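Myo-inositol phosphohydrolase (Mitsuokella multacida, PDB 4WU3) probably removes phosphate groups from inositol polyphosphates such as phytate, as a member of the PTP-like phytase family. Local coordinates at residues S114-V119 with D235-Y240. The protein carries 2 engineered substitutions. Numbering follows the deposited sequence.
Sequences SQFYDV and DAWLHY
F116, W237 and H239 share one face of the sheet, and each holds CG anti to the backbone N (chi1 -178° in F116), so the three rings lean the same way from their strands and form an aromatic cluster. The F116 ring lies nearly parallel to the W237 five-membered ring, planes 13° apart, but offset, with little ring-on-ring overlap. F116 CD1 meets W237 CD1 at 3.7 Å. F116 CZ comes to 3.3 Å from H239 CB. Replacing F116 by alanine is likely to leave a gap beside W237 CD1 and H239 CB, with both rings losing this packing. On the other face, Y117 CB touches L238 CD2 at 3.4 Å, and V119 CG1 packs on Y240 CD1 at 3.6 Å. Y117 CE1 touches A236 CB. Four backbone hydrogen bonds pair the parallel strands, among them Y117 N to W237 O (2.7 Å) and V119 N to H239 O (2.9 Å). S92 OG is hydrogen-bonded to both W237 NE1 and H239 ND1, and S94 OG to H239 NE2. Strands 116-122 and 237-241 are neighbours in a five-strand mixed sheet, between 91-94 and 205-211, consistent with the core sheet of a PTP-like phytase domain. Helix 99-108 packs against F116 and H239, helix 247-261 against L238 and Y240.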
loop_
_atom_site.group_PDB
_atom_site.type_symbol
_atom_site.label_atom_id
_atom_site.label_comp_id
_atom_site.label_asym_id
_atom_site.label_seq_id
_atom_site.Cartn_x
_atom_site.Cartn_y
_atom_site.Cartn_z
ATOM N N SER A 114 -34.997 -5.591 -18.155
ATOM C CA SER A 114 -34.192 -5.996 -19.315
ATOM C C SER A 114 -33.106 -4.971 -19.684
ATOM O O SER A 114 -32.139 -5.304 -20.367
ATOM C CB SER A 114 -35.090 -6.274 -20.530
ATOM O OG SER A 114 -35.878 -5.136 -20.876
ATOM N N GLN A 115 -33.261 -3.740 -19.219
ATOM C CA GLN A 115 -32.257 -2.707 -19.454
ATOM C C GLN A 115 -31.328 -2.442 -18.261
ATOM O O GLN A 115 -30.503 -1.537 -18.297
ATOM C CB GLN A 115 -32.949 -1.415 -19.874
ATOM C CG GLN A 115 -33.285 -1.418 -21.350
ATOM C CD GLN A 115 -34.260 -2.509 -21.710
ATOM O OE1 GLN A 115 -33.970 -3.403 -22.499
ATOM N NE2 GLN A 115 -35.434 -2.412 -21.158
ATOM N N PHE A 116 -31.445 -3.254 -17.219
ATOM C CA PHE A 116 -30.754 -2.992 -15.967
ATOM C C PHE A 116 -29.573 -3.950 -15.824
ATOM O O PHE A 116 -29.730 -5.161 -15.980
ATOM C CB PHE A 116 -31.740 -3.150 -14.805
ATOM C CG PHE A 116 -31.157 -2.847 -13.452
ATOM C CD1 PHE A 116 -31.172 -1.570 -12.946
ATOM C CD2 PHE A 116 -30.626 -3.853 -12.678
ATOM C CE1 PHE A 116 -30.635 -1.290 -11.702
ATOM C CE2 PHE A 116 -30.100 -3.583 -11.435
ATOM C CZ PHE A 116 -30.101 -2.298 -10.946
ATOM N N TYR A 117 -28.392 -3.396 -15.542
ATOM C CA TYR A 117 -27.181 -4.199 -15.353
ATOM C C TYR A 117 -26.646 -4.033 -13.937
ATOM O O TYR A 117 -26.269 -2.944 -13.531
ATOM C CB TYR A 117 -26.100 -3.818 -16.373
ATOM C CG TYR A 117 -26.476 -4.187 -17.786
ATOM C CD1 TYR A 117 -27.382 -3.418 -18.495
ATOM C CD2 TYR A 117 -25.950 -5.321 -18.408
ATOM C CE1 TYR A 117 -27.755 -3.758 -19.781
ATOM C CE2 TYR A 117 -26.328 -5.668 -19.705
ATOM C CZ TYR A 117 -27.222 -4.874 -20.385
ATOM O OH TYR A 117 -27.615 -5.178 -21.678
ATOM N N ASP A 118 -26.644 -5.127 -13.189
ATOM C CA ASP A 118 -26.041 -5.172 -11.880
ATOM C C ASP A 118 -24.557 -5.382 -12.080
ATOM O O ASP A 118 -24.132 -6.423 -12.580
ATOM C CB ASP A 118 -26.643 -6.325 -11.075
ATOM C CG ASP A 118 -25.940 -6.554 -9.750
ATOM O OD1 ASP A 118 -25.383 -5.589 -9.182
ATOM O OD2 ASP A 118 -25.955 -7.711 -9.270
ATOM N N VAL A 119 -23.772 -4.375 -11.718
ATOM C CA VAL A 119 -22.327 -4.489 -11.749
ATOM C C VAL A 119 -21.840 -4.743 -10.339
ATOM O O VAL A 119 -21.756 -3.825 -9.511
ATOM C CB VAL A 119 -21.658 -3.225 -12.322
ATOM C CG1 VAL A 119 -20.148 -3.393 -12.368
ATOM C CG2 VAL A 119 -22.197 -2.926 -13.718
ATOM N N ASP A 235 -29.308 1.905 -24.316
ATOM C CA ASP A 235 -30.291 2.285 -23.339
ATOM C C ASP A 235 -30.021 1.611 -21.997
ATOM O O ASP A 235 -30.905 1.485 -21.150
ATOM C CB ASP A 235 -31.666 1.934 -23.859
ATOM C CG ASP A 235 -31.810 0.469 -24.170
ATOM O OD1 ASP A 235 -30.792 -0.215 -24.389
ATOM O OD2 ASP A 235 -32.959 -0.013 -24.201
ATOM N N ALA A 236 -28.792 1.171 -21.804
ATOM C CA ALA A 236 -28.466 0.359 -20.650
ATOM C C ALA A 236 -28.417 1.196 -19.377
ATOM O O ALA A 236 -27.909 2.313 -19.376
ATOM C CB ALA A 236 -27.136 -0.337 -20.869
ATOM N N TRP A 237 -28.949 0.649 -18.294
ATOM C CA TRP A 237 -28.843 1.300 -17.009
ATOM C C TRP A 237 -27.878 0.491 -16.163
ATOM O O TRP A 237 -28.046 -0.711 -16.012
ATOM C CB TRP A 237 -30.207 1.398 -16.332
ATOM C CG TRP A 237 -30.133 2.142 -15.055
ATOM C CD1 TRP A 237 -29.636 1.681 -13.879
ATOM C CD2 TRP A 237 -30.541 3.486 -14.821
ATOM N NE1 TRP A 237 -29.706 2.650 -12.922
ATOM C CE2 TRP A 237 -30.252 3.778 -13.475
ATOM C CE3 TRP A 237 -31.103 4.480 -15.620
ATOM C CZ2 TRP A 237 -30.533 5.015 -12.900
ATOM C CZ3 TRP A 237 -31.364 5.710 -15.057
ATOM C CH2 TRP A 237 -31.085 5.965 -13.710
ATOM N N LEU A 238 -26.857 1.161 -15.640
ATOM C CA LEU A 238 -25.820 0.526 -14.831
ATOM C C LEU A 238 -25.962 0.847 -13.347
ATOM O O LEU A 238 -26.031 2.007 -12.951
ATOM C CB LEU A 238 -24.438 0.977 -15.305
ATOM C CG LEU A 238 -24.020 0.508 -16.701
ATOM C CD1 LEU A 238 -22.545 0.805 -16.938
ATOM C CD2 LEU A 238 -24.292 -0.974 -16.886
ATOM N N HIS A 239 -26.008 -0.197 -12.531
ATOM C CA HIS A 239 -26.031 -0.035 -11.093
ATOM C C HIS A 239 -24.787 -0.683 -10.515
ATOM O O HIS A 239 -24.639 -1.904 -10.584
ATOM C CB HIS A 239 -27.275 -0.689 -10.484
ATOM C CG HIS A 239 -27.377 -0.492 -9.012
ATOM N ND1 HIS A 239 -27.893 0.656 -8.456
ATOM C CD2 HIS A 239 -26.967 -1.264 -7.976
ATOM C CE1 HIS A 239 -27.818 0.577 -7.140
ATOM N NE2 HIS A 239 -27.263 -0.579 -6.821
ATOM N N TYR A 240 -23.887 0.139 -9.973
ATOM C CA TYR A 240 -22.643 -0.342 -9.385
ATOM C C TYR A 240 -22.830 -0.593 -7.897
ATOM O O TYR A 240 -23.476 0.193 -7.183
ATOM C CB TYR A 240 -21.523 0.686 -9.550
ATOM C CG TYR A 240 -21.183 1.030 -10.973
ATOM C CD1 TYR A 240 -20.420 0.178 -11.746
ATOM C CD2 TYR A 240 -21.610 2.225 -11.537
ATOM C CE1 TYR A 240 -20.106 0.496 -13.053
ATOM C CE2 TYR A 240 -21.303 2.554 -12.835
ATOM C CZ TYR A 240 -20.550 1.690 -13.597
ATOM O OH TYR A 240 -20.253 2.014 -14.909
#